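PDB 6UH2: short chain dehydrogenase from Leptospira borgpetersenii serovar Hardjo-bovis, which binds NAD+ and probably acts as an oxidoreductase on a CH-OH group of its substrate. Local coordinates for residues B[99-104]-B[171-176]; B[134-139]-B[194-199]; B[145-150]-B[182-187]. All blocks are in the same frame, centred on the assembly; numbering follows the deposited sequence. Where two conformers were deposited one is given.

Contact 1 (B[99-104]-B[171-176]); sequences GISVFT and EVYAMT. With NAD (nicotinamide-adenine-dinucleotide), chain D.
Tyr173 and Val172, in the first turn of helix 171-191, pack against Ile100, Ser101 and Val102 of the loop that leaves strand 93-96, a van der Waals contact beside the cofactor of this Rossmann-fold enzyme. The phenol ring does most of the touching. At its edge, Tyr173 CD1 meets the carbonyl Ile100 O in the ring plane, 3.4 Å away, an approach in which an aromatic C-H faces an oxygen. Ser101 leans obliquely on the same part of the ring, with its OG 3.7 Å from Tyr173 CD1; a small side chain suits so close a backbone. Farther out, in one of the two conformers of Val102, its CG1 lies 4.2 Å from Val172 CG1.

With CG set anti to the backbone N (chi1 -167°), Tyr173 extends along the loop to the nicotinamide ribose, where its OH shares a hydrogen bond of 2.7 Å with NAD O2D. Gly99 CA lies 3.4 Å from NAD O3D, close enough that glycine, lacking a side chain, fits the site. Tyr173 and Lys177, which also bonds NAD, match the Tyr-x-x-x-Lys signature of the family. The ring is thus bordered by a carbonyl and a serine of the loop, while its hydroxyl bonds the ribose.

Contact 2 (B[134-139]-B[194-199]); sequences RLWKEK and YGIRVN
Two flat groups, the indole of Trp136 and the phenol of Tyr194, meet aliphatic chains here in different ways. The Tyr194 ring is overlaid on one face by Lys137, whose CD stands 4.2 Å from the ring centroid and 27° off the normal, a CH-pi contact. The Trp136 indole instead receives Ile196 at an edge, where Ile196 CD1 comes near the ring plane at 3.7 Å from Trp136 CE3.

Lys137 is extended throughout, with CG anti to the backbone N (chi1 177°), which carries its methylenes along the phenol. Lys137 CG lies by the CD1-CE1 side of the ring, and Lys137 CE is 3.5 Å from Tyr194 OH. The ammonium nitrogen is near too, Lys137 NZ being 3.7 Å from Tyr194 OH, but the aliphatic chain makes the contact. A long lysine suits this exposed margin because its carbons can cover an aromatic face while its charge stays toward the surface.

Deeper in, Ile196 uses both branches on the six-membered part of the indole. Ile196 CD1 also touches Trp136 CB at 3.9 Å, and Ile196 CG2 sits 3.9 Å from Trp136 CZ3. A beta-branched residue serves well here, offering two arms to one edge. The indole keeps its polar atom satisfied in this buried setting by a hydrogen bond from NE1 to Pro91 O.

The contact joins the C-terminal end of helix 111-139 to the turn that leads from helix 171-191 into strand 197-203. Phe133, one turn earlier on helix 111-139, adds an edge-to-face pairing with Tyr194. Trp136 also rests on Ile145 of strand 144-148, and Ile196 touches Ala191, the last residue of helix 171-191, placing the pair where two helices meet one side of the parallel sheet.

Contact 3 (B[145-150]-B[182-187]); sequences ILNFGS and HFTKYL. With NAD (nicotinamide-adenine-dinucleotide), chain D.
Asn147 and Thr184 are the polar pair in the packing of a Rossmann-fold helix on its sheet, within the beta-alpha-beta crossover from strand 144-148 through helix 171-191 to strand 197-203. The axes of strand 145-148 and helix 182-187 run nearly antiparallel, at 162° and 9.4 Å apart. From Asn147 CB, already 3.7 Å from Thr184 OG1, the side chain slides past the threonine in the opposite direction. Asn147 CG stays alongside, 3.8 Å from Thr184 OG1. At the tip, Asn147 ND2 donates to Thr184 OG1 over 3.0 Å, with an N-H...O angle of 179° and the oxygen in the amide plane, while OD1 takes a hydrogen bond from Asn96 ND2 on strand 93-96. Asparagine suits the place because one flat group carries both donor and acceptor; the two bonds hold its rotation.

Chi1 of -61° sets Thr184 OG1 beside its backbone N, from where it also bonds Ile180 O, so one hydroxyl serves helix and strand alike. Phe183 borders the amide obliquely. Ile145 CD1 lies 3.7 Å from Leu187 CD2, branched apolar chains apt for a buried sheet-helix interface, crossing at about a right angle.

Alternation along the strand turns Phe148 away from the helix and toward the NAD ribose. Just beyond the strand, Gly149 O lies 3.5 Å from NAD C6N of the nicotinamide ring.

Along the chain the six segments come in the order 99-104, 134-139, 145-150, 171-176, 182-187, 194-199, so contact 3 is nested inside contact 2, while contact 1 crosses both. Contacts 1 and 3 share helix 171-191 and both reach NAD; their centres are 17 Å apart, and Tyr173 CE2 meets Ser150 OG at 3.5 Å. Contacts 2 and 3, with centres 14 Å apart, join through neighbouring strands of the parallel sheet, where Asn199 O probably bonds Asn147 N. Contacts 1 and 2 lie 29 Å apart, centre to centre. The three contacts thus follow one another in space from the cofactor site, through the helix-sheet core, to the end of the fold away from NAD.

Contact 1 (B[99-104]-B[171-176])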
loop_
_atom_site.group_PDB
_atom_site.type_symbol
_atom_site.label_atom_id
_atom_site.label_comp_id
_atom_site.label_asym_id
_atom_site.label_seq_id
_atom_site.Cartn_x
_atom_site.Cartn_y
_atom_site.Cartn_z
ATOM N N GLY B 99 -10.127 -15.274 9.775
ATOM C CA GLY B 99 -8.922 -16.079 9.886
ATOM C C GLY B 99 -8.784 -16.604 11.294
ATOM O O GLY B 99 -9.229 -15.968 12.254
ATOM N N ILE B 100 -8.196 -17.794 11.429
ATOM C CA ILE B 100 -7.966 -18.398 12.738
ATOM C C ILE B 100 -6.577 -19.032 12.765
ATOM O O ILE B 100 -5.869 -19.092 11.761
ATOM C CB ILE B 100 -9.028 -19.454 13.116
ATOM C CG1 ILE B 100 -8.910 -20.677 12.197
ATOM C CG2 ILE B 100 -10.434 -18.869 13.086
ATOM C CD1 ILE B 100 -9.627 -21.899 12.752
ATOM N N SER B 101 -6.193 -19.506 13.946
ATOM C CA SER B 101 -4.926 -20.202 14.133
ATOM C C SER B 101 -5.103 -21.210 15.261
ATOM O O SER B 101 -6.194 -21.383 15.804
ATOM C CB SER B 101 -3.785 -19.212 14.419
ATOM O OG SER B 101 -2.508 -19.840 14.354
ATOM N N VAL B 102 -4.008 -21.886 15.597
ATOM C CA VAL B 102 -3.950 -22.830 16.701
ATOM C C VAL B 102 -2.562 -22.681 17.315
ATOM O O VAL B 102 -1.627 -22.203 16.672
ATOM C CB VAL B 102 -4.233 -24.280 16.229
ATOM C CG1 VAL B 102 -3.198 -24.724 15.185
ATOM C CG2 VAL B 102 -4.300 -25.246 17.390
ATOM N N PHE B 103 -2.423 -23.059 18.588
ATOM C CA PHE B 103 -1.212 -22.647 19.289
ATOM C C PHE B 103 -0.373 -23.751 19.924
ATOM O O PHE B 103 0.665 -23.435 20.516
ATOM C CB PHE B 103 -1.602 -21.588 20.326
ATOM C CG PHE B 103 -2.488 -20.522 19.739
ATOM C CD1 PHE B 103 -1.950 -19.535 18.927
ATOM C CD2 PHE B 103 -3.865 -20.564 19.916
ATOM C CE1 PHE B 103 -2.762 -18.574 18.345
ATOM C CE2 PHE B 103 -4.681 -19.611 19.344
ATOM C CZ PHE B 103 -4.128 -18.614 18.554
ATOM N N THR B 104 -0.750 -25.019 19.793
ATOM C CA THR B 104 0.078 -26.106 20.304
ATOM C C THR B 104 1.241 -26.378 19.341
ATOM O O THR B 104 1.206 -25.958 18.184
ATOM C CB THR B 104 -0.769 -27.365 20.492
ATOM O OG1 THR B 104 -1.358 -27.735 19.239
ATOM C CG2 THR B 104 -1.888 -27.120 21.534
ATOM N N GLU B 171 2.572 -24.239 11.982
ATOM C CA GLU B 171 2.916 -24.480 10.586
ATOM C C GLU B 171 1.743 -24.201 9.662
ATOM O O GLU B 171 1.929 -23.684 8.557
ATOM C CB GLU B 171 3.402 -25.921 10.399
ATOM C CG GLU B 171 2.323 -27.002 10.589
ATOM C CD GLU B 171 1.635 -26.909 11.934
ATOM O OE1 GLU B 171 2.342 -26.960 12.950
ATOM O OE2 GLU B 171 0.394 -26.749 11.982
ATOM N N VAL B 172 0.524 -24.533 10.096
ATOM C CA VAL B 172 -0.617 -24.436 9.198
ATOM C C VAL B 172 -0.999 -22.977 8.981
ATOM O O VAL B 172 -1.533 -22.618 7.925
ATOM C CB VAL B 172 -1.795 -25.278 9.740
ATOM C CG1 VAL B 172 -2.302 -24.727 11.088
ATOM C CG2 VAL B 172 -2.921 -25.339 8.722
ATOM N N TYR B 173 -0.738 -22.112 9.966
ATOM C CA TYR B 173 -0.967 -20.684 9.754
ATOM C C TYR B 173 -0.021 -20.138 8.691
ATOM O O TYR B 173 -0.444 -19.395 7.796
ATOM C CB TYR B 173 -0.800 -19.928 11.070
ATOM C CG TYR B 173 -1.307 -18.504 11.033
ATOM C CD1 TYR B 173 -2.666 -18.235 11.031
ATOM C CD2 TYR B 173 -0.425 -17.430 11.006
ATOM C CE1 TYR B 173 -3.137 -16.919 11.014
ATOM C CE2 TYR B 173 -0.882 -16.118 10.979
ATOM C CZ TYR B 173 -2.241 -15.873 10.985
ATOM O OH TYR B 173 -2.713 -14.571 10.958
ATOM N N ALA B 174 1.263 -20.507 8.763
ATOM C CA ALA B 174 2.212 -20.101 7.731
ATOM C C ALA B 174 1.793 -20.634 6.368
ATOM O O ALA B 174 1.809 -19.907 5.369
ATOM C CB ALA B 174 3.617 -20.595 8.085
ATOM N N MET B 175 1.404 -21.910 6.314
ATOM C CA MET B 175 0.956 -22.506 5.057
ATOM C C MET B 175 -0.225 -21.744 4.472
ATOM O O MET B 175 -0.221 -21.381 3.289
ATOM C CB MET B 175 0.564 -23.963 5.286
ATOM C CG MET B 175 1.713 -24.959 5.338
ATOM S SD MET B 175 1.011 -26.566 5.783
ATOM C CE MET B 175 2.041 -27.699 4.835
ATOM N N THR B 176 -1.270 -21.524 5.275
ATOM C CA THR B 176 -2.491 -20.965 4.693
ATOM C C THR B 176 -2.356 -19.478 4.383
ATOM O O THR B 176 -2.982 -18.993 3.432
ATOM C CB THR B 176 -3.711 -21.192 5.599
ATOM O OG1 THR B 176 -3.509 -20.562 6.869
ATOM C CG2 THR B 176 -3.969 -22.703 5.797
HETATM P PA NAD D . -10.124 -12.331 15.533
HETATM O O1A NAD D . -9.855 -13.741 16.118
HETATM O O2A NAD D . -10.331 -11.142 16.472
HETATM O O5B NAD D . -11.374 -12.366 14.475
HETATM C C5B NAD D . -11.565 -13.391 13.518
HETATM C C4B NAD D . -13.042 -13.346 13.233
HETATM O O4B NAD D . -13.244 -14.395 12.212
HETATM C C3B NAD D . -13.913 -13.708 14.446
HETATM O O3B NAD D . -15.006 -12.768 14.586
HETATM C C2B NAD D . -14.484 -15.080 14.060
HETATM O O2B NAD D . -15.787 -15.303 14.618
HETATM C C1B NAD D . -14.455 -15.040 12.514
HETATM N N9A NAD D . -14.554 -16.419 12.047
HETATM C C8A NAD D . -13.956 -17.560 12.580
HETATM N N7A NAD D . -14.328 -18.635 11.938
HETATM C C5A NAD D . -15.223 -18.198 10.961
HETATM C C6A NAD D . -15.970 -18.858 9.992
HETATM N N6A NAD D . -15.920 -20.195 9.829
HETATM N N1A NAD D . -16.748 -18.122 9.184
HETATM C C2A NAD D . -16.809 -16.797 9.331
HETATM N N3A NAD D . -16.142 -16.080 10.239
HETATM C C4A NAD D . -15.358 -16.827 11.032
HETATM O O3 NAD D . -8.949 -11.957 14.483
HETATM P PN NAD D . -8.237 -10.571 14.068
HETATM O O1N NAD D . -6.945 -10.347 14.895
HETATM O O2N NAD D . -9.338 -9.518 13.916
HETATM O O5D NAD D . -7.691 -11.119 12.578
HETATM C C5D NAD D . -8.409 -10.759 11.417
HETATM C C4D NAD D . -7.564 -11.208 10.228
HETATM O O4D NAD D . -6.185 -10.667 10.307
HETATM C C3D NAD D . -7.368 -12.723 10.262
HETATM O O3D NAD D . -7.301 -13.252 8.932
HETATM C C2D NAD D . -5.963 -12.948 10.902
HETATM O O2D NAD D . -5.329 -14.143 10.478
HETATM C C1D NAD D . -5.235 -11.699 10.329
HETATM N N1N NAD D . -4.083 -11.221 11.173
HETATM C C2N NAD D . -4.253 -10.900 12.485
HETATM C C3N NAD D . -3.171 -10.470 13.211
HETATM C C7N NAD D . -3.367 -10.128 14.648
HETATM O O7N NAD D . -2.375 -9.928 15.333
HETATM N N7N NAD D . -4.628 -10.043 15.127
HETATM C C4N NAD D . -1.922 -10.368 12.574
HETATM C C5N NAD D . -1.782 -10.702 11.260
HETATM C C6N NAD D . -2.900 -11.133 10.550
#

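Contact 2 (B[134-139]-B[194-199])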
loop_
_atom_site.group_PDB
_atom_site.type_symbol
_atom_site.label_atom_id
_atom_site.label_comp_id
_atom_site.label_asym_id
_atom_site.label_seq_id
_atom_site.Cartn_x
_atom_site.Cartn_y
_atom_site.Cartn_z
ATOM N N ARG B 134 -18.269 -15.105 -9.474
ATOM C CA ARG B 134 -19.325 -15.551 -10.377
ATOM C C ARG B 134 -20.454 -14.527 -10.471
ATOM O O ARG B 134 -20.971 -14.258 -11.563
ATOM C CB ARG B 134 -19.855 -16.914 -9.923
ATOM C CG ARG B 134 -18.874 -18.064 -10.170
ATOM C CD ARG B 134 -19.398 -19.414 -9.660
ATOM N NE ARG B 134 -20.726 -19.716 -10.175
ATOM C CZ ARG B 134 -20.967 -20.409 -11.285
ATOM N NH1 ARG B 134 -19.963 -20.887 -12.009
ATOM N NH2 ARG B 134 -22.218 -20.625 -11.667
ATOM N N LEU B 135 -20.841 -13.934 -9.340
ATOM C CA LEU B 135 -21.935 -12.965 -9.355
ATOM C C LEU B 135 -21.535 -11.683 -10.078
ATOM O O LEU B 135 -22.305 -11.158 -10.894
ATOM C CB LEU B 135 -22.385 -12.669 -7.923
ATOM C CG LEU B 135 -23.484 -11.618 -7.699
ATOM C CD1 LEU B 135 -24.836 -12.056 -8.293
ATOM C CD2 LEU B 135 -23.604 -11.296 -6.207
ATOM N N TRP B 136 -20.335 -11.165 -9.794
ATOM C CA TRP B 136 -19.870 -9.945 -10.454
ATOM C C TRP B 136 -19.726 -10.144 -11.957
ATOM O O TRP B 136 -20.147 -9.295 -12.755
ATOM C CB TRP B 136 -18.534 -9.510 -9.866
ATOM C CG TRP B 136 -18.640 -8.922 -8.514
ATOM C CD1 TRP B 136 -19.773 -8.507 -7.879
ATOM C CD2 TRP B 136 -17.561 -8.684 -7.614
ATOM N NE1 TRP B 136 -19.461 -8.021 -6.626
ATOM C CE2 TRP B 136 -18.107 -8.109 -6.445
ATOM C CE3 TRP B 136 -16.179 -8.894 -7.687
ATOM C CZ2 TRP B 136 -17.314 -7.735 -5.353
ATOM C CZ3 TRP B 136 -15.391 -8.533 -6.594
ATOM C CH2 TRP B 136 -15.964 -7.966 -5.445
ATOM N N LYS B 137 -19.114 -11.260 -12.356
ATOM C CA LYS B 137 -18.960 -11.568 -13.776
ATOM C C LYS B 137 -20.310 -11.602 -14.478
ATOM O O LYS B 137 -20.444 -11.140 -15.618
ATOM C CB LYS B 137 -18.221 -12.902 -13.925
ATOM C CG LYS B 137 -18.032 -13.404 -15.352
ATOM C CD LYS B 137 -17.367 -14.773 -15.325
ATOM C CE LYS B 137 -17.358 -15.429 -16.694
ATOM N NZ LYS B 137 -16.888 -16.837 -16.602
ATOM N N GLU B 138 -21.330 -12.117 -13.796
ATOM C CA GLU B 138 -22.646 -12.231 -14.406
ATOM C C GLU B 138 -23.334 -10.875 -14.505
ATOM O O GLU B 138 -24.027 -10.594 -15.490
ATOM C CB GLU B 138 -23.491 -13.210 -13.599
ATOM C CG GLU B 138 -24.888 -13.405 -14.116
ATOM C CD GLU B 138 -25.750 -14.135 -13.123
ATOM O OE1 GLU B 138 -25.450 -15.312 -12.827
ATOM O OE2 GLU B 138 -26.714 -13.526 -12.617
ATOM N N LYS B 139 -23.156 -10.023 -13.495
ATOM C CA LYS B 139 -23.769 -8.700 -13.472
ATOM C C LYS B 139 -22.923 -7.634 -14.156
ATOM O O LYS B 139 -23.387 -6.496 -14.294
ATOM C CB LYS B 139 -24.043 -8.269 -12.026
ATOM C CG LYS B 139 -24.987 -9.183 -11.253
ATOM C CD LYS B 139 -26.436 -8.989 -11.698
ATOM C CE LYS B 139 -27.375 -9.923 -10.950
ATOM N NZ LYS B 139 -28.808 -9.601 -11.211
ATOM N N TYR B 194 -12.244 -9.124 -16.398
ATOM C CA TYR B 194 -13.566 -8.678 -15.987
ATOM C C TYR B 194 -13.535 -7.390 -15.176
ATOM O O TYR B 194 -14.551 -7.027 -14.576
ATOM C CB TYR B 194 -14.248 -9.782 -15.182
ATOM C CG TYR B 194 -14.255 -11.093 -15.931
ATOM C CD1 TYR B 194 -15.242 -11.368 -16.871
ATOM C CD2 TYR B 194 -13.256 -12.041 -15.723
ATOM C CE1 TYR B 194 -15.248 -12.563 -17.574
ATOM C CE2 TYR B 194 -13.256 -13.238 -16.418
ATOM C CZ TYR B 194 -14.257 -13.490 -17.338
ATOM O OH TYR B 194 -14.267 -14.671 -18.030
ATOM N N GLY B 195 -12.397 -6.700 -15.139
ATOM C CA GLY B 195 -12.300 -5.445 -14.421
ATOM C C GLY B 195 -12.319 -5.561 -12.913
ATOM O O GLY B 195 -12.600 -4.575 -12.228
ATOM N N ILE B 196 -12.047 -6.747 -12.378
ATOM C CA ILE B 196 -12.077 -7.007 -10.941
ATOM C C ILE B 196 -10.645 -6.971 -10.430
ATOM O O ILE B 196 -9.776 -7.662 -10.972
ATOM C CB ILE B 196 -12.743 -8.368 -10.648
ATOM C CG1 ILE B 196 -14.236 -8.314 -10.986
ATOM C CG2 ILE B 196 -12.527 -8.817 -9.191
ATOM C CD1 ILE B 196 -14.879 -9.681 -11.099
ATOM N N ARG B 197 -10.390 -6.168 -9.394
ATOM C CA ARG B 197 -9.080 -6.109 -8.758
ATOM C C ARG B 197 -9.053 -6.964 -7.495
ATOM O O ARG B 197 -10.057 -7.083 -6.787
ATOM C CB ARG B 197 -8.697 -4.663 -8.397
ATOM C CG ARG B 197 -8.632 -3.733 -9.598
ATOM C CD ARG B 197 -7.880 -2.448 -9.280
ATOM N NE ARG B 197 -8.683 -1.459 -8.544
ATOM C CZ ARG B 197 -8.431 -1.065 -7.298
ATOM N NH1 ARG B 197 -7.390 -1.575 -6.630
ATOM N NH2 ARG B 197 -9.204 -0.137 -6.731
ATOM N N VAL B 198 -7.877 -7.524 -7.195
ATOM C CA VAL B 198 -7.690 -8.414 -6.049
ATOM C C VAL B 198 -6.348 -8.077 -5.410
ATOM O O VAL B 198 -5.308 -8.157 -6.078
ATOM C CB VAL B 198 -7.718 -9.902 -6.436
ATOM C CG1 VAL B 198 -7.675 -10.783 -5.169
ATOM C CG2 VAL B 198 -8.947 -10.251 -7.328
ATOM N N ASN B 199 -6.369 -7.692 -4.129
ATOM C CA ASN B 199 -5.152 -7.371 -3.392
ATOM C C ASN B 199 -5.236 -7.987 -2.001
ATOM O O ASN B 199 -6.248 -8.580 -1.614
ATOM C CB ASN B 199 -4.915 -5.850 -3.307
ATOM C CG ASN B 199 -4.690 -5.226 -4.666
ATOM O OD1 ASN B 199 -3.639 -5.415 -5.280
ATOM N ND2 ASN B 199 -5.682 -4.471 -5.150
#

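Contact 3 (B[145-150]-B[182-187])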
loop_
_atom_site.group_PDB
_atom_site.type_symbol
_atom_site.label_atom_id
_atom_site.label_comp_id
_atom_site.label_asym_id
_atom_site.label_seq_id
_atom_site.Cartn_x
_atom_site.Cartn_y
_atom_site.Cartn_z
ATOM N N ILE B 145 -11.757 -7.165 -4.444
ATOM C CA ILE B 145 -11.559 -8.132 -3.367
ATOM C C ILE B 145 -10.320 -7.732 -2.578
ATOM O O ILE B 145 -9.295 -7.343 -3.155
ATOM C CB ILE B 145 -11.427 -9.566 -3.924
ATOM C CG1 ILE B 145 -12.709 -9.969 -4.672
ATOM C CG2 ILE B 145 -11.088 -10.561 -2.821
ATOM C CD1 ILE B 145 -12.632 -11.357 -5.342
ATOM N N LEU B 146 -10.408 -7.831 -1.255
ATOM C CA LEU B 146 -9.251 -7.595 -0.392
ATOM C C LEU B 146 -9.122 -8.773 0.556
ATOM O O LEU B 146 -10.037 -9.035 1.343
ATOM C CB LEU B 146 -9.381 -6.284 0.395
ATOM C CG LEU B 146 -8.212 -6.017 1.359
ATOM C CD1 LEU B 146 -6.887 -5.858 0.589
ATOM C CD2 LEU B 146 -8.484 -4.793 2.259
ATOM N N ASN B 147 -7.996 -9.479 0.471
ATOM C CA ASN B 147 -7.715 -10.633 1.313
ATOM C C ASN B 147 -6.823 -10.226 2.480
ATOM O O ASN B 147 -6.233 -9.141 2.499
ATOM C CB ASN B 147 -7.059 -11.747 0.484
ATOM C CG ASN B 147 -7.973 -12.263 -0.599
ATOM O OD1 ASN B 147 -9.188 -12.333 -0.407
ATOM N ND2 ASN B 147 -7.405 -12.610 -1.750
ATOM N N PHE B 148 -6.726 -11.112 3.468
ATOM C CA PHE B 148 -5.914 -10.850 4.650
ATOM C C PHE B 148 -4.859 -11.940 4.781
ATOM O O PHE B 148 -5.186 -13.118 4.972
ATOM C CB PHE B 148 -6.783 -10.717 5.908
ATOM C CG PHE B 148 -7.121 -9.287 6.223
ATOM C CD1 PHE B 148 -8.077 -8.613 5.476
ATOM C CD2 PHE B 148 -6.430 -8.594 7.211
ATOM C CE1 PHE B 148 -8.363 -7.267 5.736
ATOM C CE2 PHE B 148 -6.707 -7.262 7.469
ATOM C CZ PHE B 148 -7.676 -6.594 6.730
ATOM N N GLY B 149 -3.596 -11.542 4.615
ATOM C CA GLY B 149 -2.476 -12.415 4.885
ATOM C C GLY B 149 -2.013 -12.245 6.315
ATOM O O GLY B 149 -2.833 -12.149 7.240
ATOM N N SER B 150 -0.695 -12.188 6.493
ATOM C CA SER B 150 -0.031 -12.009 7.774
ATOM C C SER B 150 1.457 -11.871 7.507
ATOM O O SER B 150 1.975 -12.426 6.528
ATOM C CB SER B 150 -0.278 -13.198 8.720
ATOM O OG SER B 150 0.581 -13.101 9.850
ATOM N N HIS B 182 -0.696 -15.957 -2.267
ATOM C CA HIS B 182 -0.488 -16.373 -3.652
ATOM C C HIS B 182 -1.816 -16.501 -4.386
ATOM O O HIS B 182 -1.878 -16.246 -5.593
ATOM C CB HIS B 182 0.305 -17.687 -3.709
ATOM C CG HIS B 182 1.059 -17.871 -4.989
ATOM N ND1 HIS B 182 1.905 -16.909 -5.494
ATOM C CD2 HIS B 182 1.090 -18.901 -5.872
ATOM C CE1 HIS B 182 2.420 -17.331 -6.638
ATOM N NE2 HIS B 182 1.947 -18.540 -6.887
ATOM N N PHE B 183 -2.884 -16.863 -3.671
ATOM C CA PHE B 183 -4.227 -16.845 -4.260
ATOM C C PHE B 183 -4.604 -15.445 -4.729
ATOM O O PHE B 183 -5.265 -15.277 -5.761
ATOM C CB PHE B 183 -5.248 -17.344 -3.236
ATOM C CG PHE B 183 -6.670 -17.307 -3.725
ATOM C CD1 PHE B 183 -7.085 -18.149 -4.746
ATOM C CD2 PHE B 183 -7.590 -16.436 -3.167
ATOM C CE1 PHE B 183 -8.403 -18.113 -5.218
ATOM C CE2 PHE B 183 -8.908 -16.407 -3.616
ATOM C CZ PHE B 183 -9.317 -17.246 -4.635
ATOM N N THR B 184 -4.193 -14.432 -3.973
ATOM C CA THR B 184 -4.431 -13.047 -4.363
ATOM C C THR B 184 -3.837 -12.749 -5.732
ATOM O O THR B 184 -4.492 -12.139 -6.590
ATOM C CB THR B 184 -3.835 -12.125 -3.309
ATOM O OG1 THR B 184 -4.471 -12.371 -2.051
ATOM C CG2 THR B 184 -4.008 -10.672 -3.706
ATOM N N LYS B 185 -2.582 -13.158 -5.945
ATOM C CA LYS B 185 -1.951 -12.980 -7.251
ATOM C C LYS B 185 -2.662 -13.794 -8.317
ATOM O O LYS B 185 -2.874 -13.316 -9.437
ATOM C CB LYS B 185 -0.471 -13.384 -7.190
ATOM C CG LYS B 185 0.350 -12.639 -6.130
ATOM C CD LYS B 185 1.801 -13.141 -6.115
ATOM C CE LYS B 185 2.725 -12.196 -5.359
ATOM N NZ LYS B 185 2.279 -12.006 -3.967
ATOM N N TYR B 186 -3.024 -15.037 -7.997
ATOM C CA TYR B 186 -3.694 -15.882 -8.981
ATOM C C TYR B 186 -5.008 -15.263 -9.440
ATOM O O TYR B 186 -5.280 -15.158 -10.648
ATOM C CB TYR B 186 -3.956 -17.260 -8.391
ATOM C CG TYR B 186 -4.626 -18.210 -9.365
ATOM C CD1 TYR B 186 -6.021 -18.223 -9.515
ATOM C CD2 TYR B 186 -3.871 -19.092 -10.127
ATOM C CE1 TYR B 186 -6.640 -19.099 -10.401
ATOM C CE2 TYR B 186 -4.483 -19.982 -11.011
ATOM C CZ TYR B 186 -5.865 -19.978 -11.144
ATOM O OH TYR B 186 -6.473 -20.851 -12.021
ATOM N N LEU B 187 -5.857 -14.889 -8.481
ATOM C CA LEU B 187 -7.174 -14.391 -8.840
ATOM C C LEU B 187 -7.083 -13.005 -9.462
ATOM O O LEU B 187 -7.887 -12.669 -10.343
ATOM C CB LEU B 187 -8.082 -14.374 -7.615
ATOM C CG LEU B 187 -9.544 -14.084 -7.969
ATOM C CD1 LEU B 187 -10.071 -15.169 -8.918
ATOM C CD2 LEU B 187 -10.371 -13.991 -6.712
HETATM P PA NAD D . -10.124 -12.331 15.533
HETATM O O1A NAD D . -9.855 -13.741 16.118
HETATM O O2A NAD D . -10.331 -11.142 16.472
HETATM O O5B NAD D . -11.374 -12.366 14.475
HETATM C C5B NAD D . -11.565 -13.391 13.518
HETATM C C4B NAD D . -13.042 -13.346 13.233
HETATM O O4B NAD D . -13.244 -14.395 12.212
HETATM C C3B NAD D . -13.913 -13.708 14.446
HETATM O O3B NAD D . -15.006 -12.768 14.586
HETATM C C2B NAD D . -14.484 -15.080 14.060
HETATM O O2B NAD D . -15.787 -15.303 14.618
HETATM C C1B NAD D . -14.455 -15.040 12.514
HETATM N N9A NAD D . -14.554 -16.419 12.047
HETATM C C8A NAD D . -13.956 -17.560 12.580
HETATM N N7A NAD D . -14.328 -18.635 11.938
HETATM C C5A NAD D . -15.223 -18.198 10.961
HETATM C C6A NAD D . -15.970 -18.858 9.992
HETATM N N6A NAD D . -15.920 -20.195 9.829
HETATM N N1A NAD D . -16.748 -18.122 9.184
HETATM C C2A NAD D . -16.809 -16.797 9.331
HETATM N N3A NAD D . -16.142 -16.080 10.239
HETATM C C4A NAD D . -15.358 -16.827 11.032
HETATM O O3 NAD D . -8.949 -11.957 14.483
HETATM P PN NAD D . -8.237 -10.571 14.068
HETATM O O1N NAD D . -6.945 -10.347 14.895
HETATM O O2N NAD D . -9.338 -9.518 13.916
HETATM O O5D NAD D . -7.691 -11.119 12.578
HETATM C C5D NAD D . -8.409 -10.759 11.417
HETATM C C4D NAD D . -7.564 -11.208 10.228
HETATM O O4D NAD D . -6.185 -10.667 10.307
HETATM C C3D NAD D . -7.368 -12.723 10.262
HETATM O O3D NAD D . -7.301 -13.252 8.932
HETATM C C2D NAD D . -5.963 -12.948 10.902
HETATM O O2D NAD D . -5.329 -14.143 10.478
HETATM C C1D NAD D . -5.235 -11.699 10.329
HETATM N N1N NAD D . -4.083 -11.221 11.173
HETATM C C2N NAD D . -4.253 -10.900 12.485
HETATM C C3N NAD D . -3.171 -10.470 13.211
HETATM C C7N NAD D . -3.367 -10.128 14.648
HETATM O O7N NAD D . -2.375 -9.928 15.333
HETATM N N7N NAD D . -4.628 -10.043 15.127
HETATM C C4N NAD D . -1.922 -10.368 12.574
HETATM C C5N NAD D . -1.782 -10.702 11.260
HETATM C C6N NAD D . -2.900 -11.133 10.550
#